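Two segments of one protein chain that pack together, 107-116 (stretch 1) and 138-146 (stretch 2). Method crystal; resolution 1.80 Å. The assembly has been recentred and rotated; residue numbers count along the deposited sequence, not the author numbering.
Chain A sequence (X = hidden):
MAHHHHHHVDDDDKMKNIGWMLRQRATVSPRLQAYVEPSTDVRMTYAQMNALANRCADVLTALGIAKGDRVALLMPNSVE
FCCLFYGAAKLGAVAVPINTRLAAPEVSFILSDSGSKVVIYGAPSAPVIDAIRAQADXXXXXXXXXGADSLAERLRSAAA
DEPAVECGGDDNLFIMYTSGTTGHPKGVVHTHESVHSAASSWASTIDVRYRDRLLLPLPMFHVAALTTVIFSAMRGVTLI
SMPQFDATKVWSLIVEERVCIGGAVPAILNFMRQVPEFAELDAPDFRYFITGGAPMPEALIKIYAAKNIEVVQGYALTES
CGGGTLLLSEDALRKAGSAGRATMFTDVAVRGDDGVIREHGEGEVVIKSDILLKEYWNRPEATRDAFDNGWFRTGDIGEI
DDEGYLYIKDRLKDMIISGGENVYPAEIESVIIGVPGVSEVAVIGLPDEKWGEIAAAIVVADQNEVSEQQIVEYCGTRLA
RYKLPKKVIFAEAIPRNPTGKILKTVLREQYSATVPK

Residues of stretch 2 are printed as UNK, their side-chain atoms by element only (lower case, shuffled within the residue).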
# COMPACT_ATOMS: atom_id res chain seq x y z
N VAL A 107 -2.94 -14.79 -10.16
CA VAL A 107 -4.14 -15.02 -9.33
C VAL A 107 -4.23 -16.48 -8.91
O VAL A 107 -4.48 -16.75 -7.73
CB VAL A 107 -5.43 -14.51 -9.97
CG1 VAL A 107 -6.63 -14.87 -9.13
CG2 VAL A 107 -5.37 -12.95 -10.21
N SER A 108 -3.92 -17.39 -9.84
CA SER A 108 -3.93 -18.84 -9.56
C SER A 108 -2.89 -19.18 -8.49
O SER A 108 -3.15 -19.91 -7.55
CB SER A 108 -3.70 -19.70 -10.84
OG SER A 108 -4.19 -20.99 -10.57
N PHE A 109 -1.73 -18.55 -8.57
CA PHE A 109 -0.75 -18.76 -7.52
C PHE A 109 -1.26 -18.40 -6.14
O PHE A 109 -1.09 -19.16 -5.16
CB PHE A 109 0.53 -17.99 -7.79
CG PHE A 109 1.52 -18.12 -6.68
CD1 PHE A 109 2.30 -19.25 -6.56
CD2 PHE A 109 1.63 -17.12 -5.73
CE1 PHE A 109 3.19 -19.36 -5.49
CE2 PHE A 109 2.49 -17.23 -4.67
CZ PHE A 109 3.30 -18.35 -4.56
N ILE A 110 -1.83 -17.21 -6.04
CA ILE A 110 -2.33 -16.68 -4.78
C ILE A 110 -3.40 -17.55 -4.18
O ILE A 110 -3.36 -17.83 -2.97
CB ILE A 110 -2.87 -15.23 -4.97
CG1 ILE A 110 -1.68 -14.33 -5.23
CG2 ILE A 110 -3.69 -14.77 -3.77
CD1 ILE A 110 -2.09 -12.78 -5.59
N LEU A 111 -4.34 -18.00 -5.03
CA LEU A 111 -5.40 -18.91 -4.59
C LEU A 111 -4.87 -20.22 -4.08
O LEU A 111 -5.37 -20.70 -3.07
CB LEU A 111 -6.45 -19.13 -5.69
CG LEU A 111 -7.25 -17.90 -6.14
CD1 LEU A 111 -8.15 -18.34 -7.28
CD2 LEU A 111 -8.11 -17.31 -4.98
N SER A 112 -3.86 -20.78 -4.74
CA SER A 112 -3.22 -22.00 -4.27
C SER A 112 -2.43 -21.80 -3.04
O SER A 112 -2.47 -22.62 -2.13
CB SER A 112 -2.22 -22.56 -5.27
OG SER A 112 -2.89 -22.96 -6.42
N ASP A 113 -1.62 -20.74 -3.02
CA ASP A 113 -0.80 -20.50 -1.88
C ASP A 113 -1.60 -20.24 -0.59
O ASP A 113 -1.23 -20.71 0.51
CB ASP A 113 0.14 -19.31 -2.12
CG ASP A 113 1.18 -19.14 -0.98
OD1 ASP A 113 2.25 -19.79 -1.04
OD2 ASP A 113 0.97 -18.33 -0.07
N SER A 114 -2.67 -19.46 -0.72
CA SER A 114 -3.50 -19.11 0.40
C SER A 114 -4.41 -20.24 0.82
O SER A 114 -4.94 -20.19 1.94
CB SER A 114 -4.37 -17.90 0.10
OG SER A 114 -5.24 -18.13 -0.99
N GLY A 115 -4.63 -21.19 -0.07
CA GLY A 115 -5.55 -22.30 0.16
C GLY A 115 -6.96 -21.78 0.35
O GLY A 115 -7.75 -22.33 1.19
N SER A 116 -7.28 -20.72 -0.40
CA SER A 116 -8.62 -20.13 -0.37
C SER A 116 -9.65 -21.19 -0.67
O SER A 116 -9.50 -22.00 -1.61
CB SER A 116 -8.83 -19.00 -1.38
OG SER A 116 -8.04 -17.88 -0.99
N UNK A 138 -7.44 -26.73 -11.57
CA UNK A 138 -7.50 -25.41 -10.90
C UNK A 138 -7.10 -25.52 -9.40
O UNK A 138 -6.96 -26.63 -8.90
c UNK A 138 -8.76 -27.20 -12.04
c UNK A 138 -8.98 -24.99 -11.05
c UNK A 138 -9.59 -25.93 -12.05
N UNK A 139 -6.88 -24.38 -8.71
CA UNK A 139 -6.49 -24.38 -7.29
C UNK A 139 -7.41 -25.26 -6.49
O UNK A 139 -8.62 -24.99 -6.46
c UNK A 139 -6.35 -22.19 -8.17
c UNK A 139 -6.66 -22.92 -6.88
c UNK A 139 -6.88 -23.02 -9.28
N UNK A 140 -6.86 -26.32 -5.89
CA UNK A 140 -7.68 -27.43 -5.44
C UNK A 140 -8.49 -27.23 -4.18
O UNK A 140 -9.40 -28.02 -3.90
N UNK A 141 -8.15 -26.20 -3.41
CA UNK A 141 -8.84 -25.84 -2.18
C UNK A 141 -10.16 -25.09 -2.45
O UNK A 141 -11.00 -25.04 -1.56
o UNK A 141 -7.48 -23.80 -1.99
c UNK A 141 -7.92 -24.97 -1.27
c UNK A 141 -6.68 -25.79 -0.82
N UNK A 142 -10.32 -24.50 -3.64
CA UNK A 142 -11.50 -23.68 -3.93
C UNK A 142 -12.72 -24.58 -4.14
O UNK A 142 -12.77 -25.31 -5.10
c UNK A 142 -11.31 -22.75 -5.13
c UNK A 142 -12.56 -21.91 -5.32
c UNK A 142 -10.04 -21.81 -4.94
N UNK A 143 -13.67 -24.54 -3.22
CA UNK A 143 -14.90 -25.33 -3.33
C UNK A 143 -16.03 -24.45 -3.91
O UNK A 143 -17.04 -24.96 -4.38
c UNK A 143 -15.28 -25.96 -1.94
o UNK A 143 -15.54 -24.93 -0.97
c UNK A 143 -14.14 -26.86 -1.41
N UNK A 144 -15.83 -23.14 -3.93
CA UNK A 144 -16.88 -22.24 -4.39
C UNK A 144 -16.35 -21.05 -5.16
O UNK A 144 -15.47 -20.35 -4.67
c UNK A 144 -17.71 -21.80 -3.19
c UNK A 144 -18.76 -22.80 -2.83
o UNK A 144 -19.64 -23.05 -3.70
o UNK A 144 -18.68 -23.41 -1.74
N UNK A 145 -16.87 -20.83 -6.36
CA UNK A 145 -16.58 -19.60 -7.12
C UNK A 145 -17.87 -18.76 -7.30
O UNK A 145 -18.81 -19.21 -7.94
c UNK A 145 -14.90 -20.98 -8.48
c UNK A 145 -16.02 -19.97 -8.47
c UNK A 145 -11.38 -19.60 -8.89
c UNK A 145 -12.82 -21.92 -8.61
c UNK A 145 -15.01 -22.33 -8.38
c UNK A 145 -11.43 -22.01 -8.72
c UNK A 145 -12.77 -19.51 -8.77
c UNK A 145 -13.51 -20.69 -8.64
c UNK A 145 -10.73 -20.84 -8.86
n UNK A 145 -13.75 -22.92 -8.45
N UNK A 146 -17.90 -17.59 -6.69
CA UNK A 146 -19.15 -16.87 -6.50
C UNK A 146 -18.98 -15.55 -7.21
O UNK A 146 -18.24 -14.70 -6.73
c UNK A 146 -20.87 -16.00 -4.87
c UNK A 146 -19.49 -16.61 -5.00
c UNK A 146 -20.59 -18.92 -4.62
c UNK A 146 -19.50 -17.92 -4.17
O HOH W 1 -3.56 -26.11 -5.75

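Position 138 has three side-chain carbons that close a ring onto the backbone N. The ring touches nothing on stretch 1. This is Pro138.

Position 139 also has three carbons closing a ring onto its backbone N. Its CA-to-CB bond points toward stretch 1, and one ring carbon lies 3.4 Å from OG of Ser108. The ring also reaches Leu111 and Ser112. This is Pro139. Its CG is the atom near Ser108 OG, and the same CG is 3.9 Å from Leu111 CB. Its CB is 3.8 Å from Ser112 OG.

Position 140 has no side-chain atoms. It is Gly140. Water 1 accepts a weak hydrogen bond from Gly140 N at 3.3 Å and is also hydrogen-bonded to Ser112 OG at 3.3 Å, so it bridges the stretches.

Position 141 has one carbon carrying one oxygen and one carbon. The oxygen is 2.7 Å from Ser116 O, close enough for a hydrogen bond. A branched side chain with one oxygen and two carbons is threonine, Thr141. Its OG1 donates to Ser116 O and also lies 3.1 Å from Gly115 C.

Position 142 has three carbons, forked at the first. Its backbone N is 3.3 Å from Ser116 O, but the angle is too poor for a hydrogen bond. This is Val142, with chi1 in t. It ends the type I turn that starts at Pro139, and Val142 N donates a weak hydrogen bond to Pro139 O at 3.3 Å.

Position 143 has one carbon carrying one oxygen and one carbon, and no contact with stretch 1. This is Thr143.

Position 144 has two carbons, the second carrying two oxygens. This carboxylate is out of reach of stretch 1. It is Asp144, where the strand begins.

Position 145 has one carbon followed by fused five- and six-membered rings holding eight carbons and one nitrogen. The CA-to-CB bond points sideways, but the end of the side chain comes nearer and meets Leu111. This is Trp145. Its CZ3 is 3.8 Å from Leu111 CD1, which approaches the ring obliquely.

Position 146 has four carbons, forked at the first, with one arm two carbons long. It is out of reach of stretch 1. This is Ile146.

The contact is small, burying 350 Å² in all. Pro139 packs against the helix, and Trp145 extends the apolar contact at Leu111. The helix gives way at Gly115, whose positive phi favours glycine. Just beyond it, Ser116 O accepts from Thr141 OG1, the one direct hydrogen bond between the stretches.

Stretch 2, residues 138-146: PPGTVTDWI
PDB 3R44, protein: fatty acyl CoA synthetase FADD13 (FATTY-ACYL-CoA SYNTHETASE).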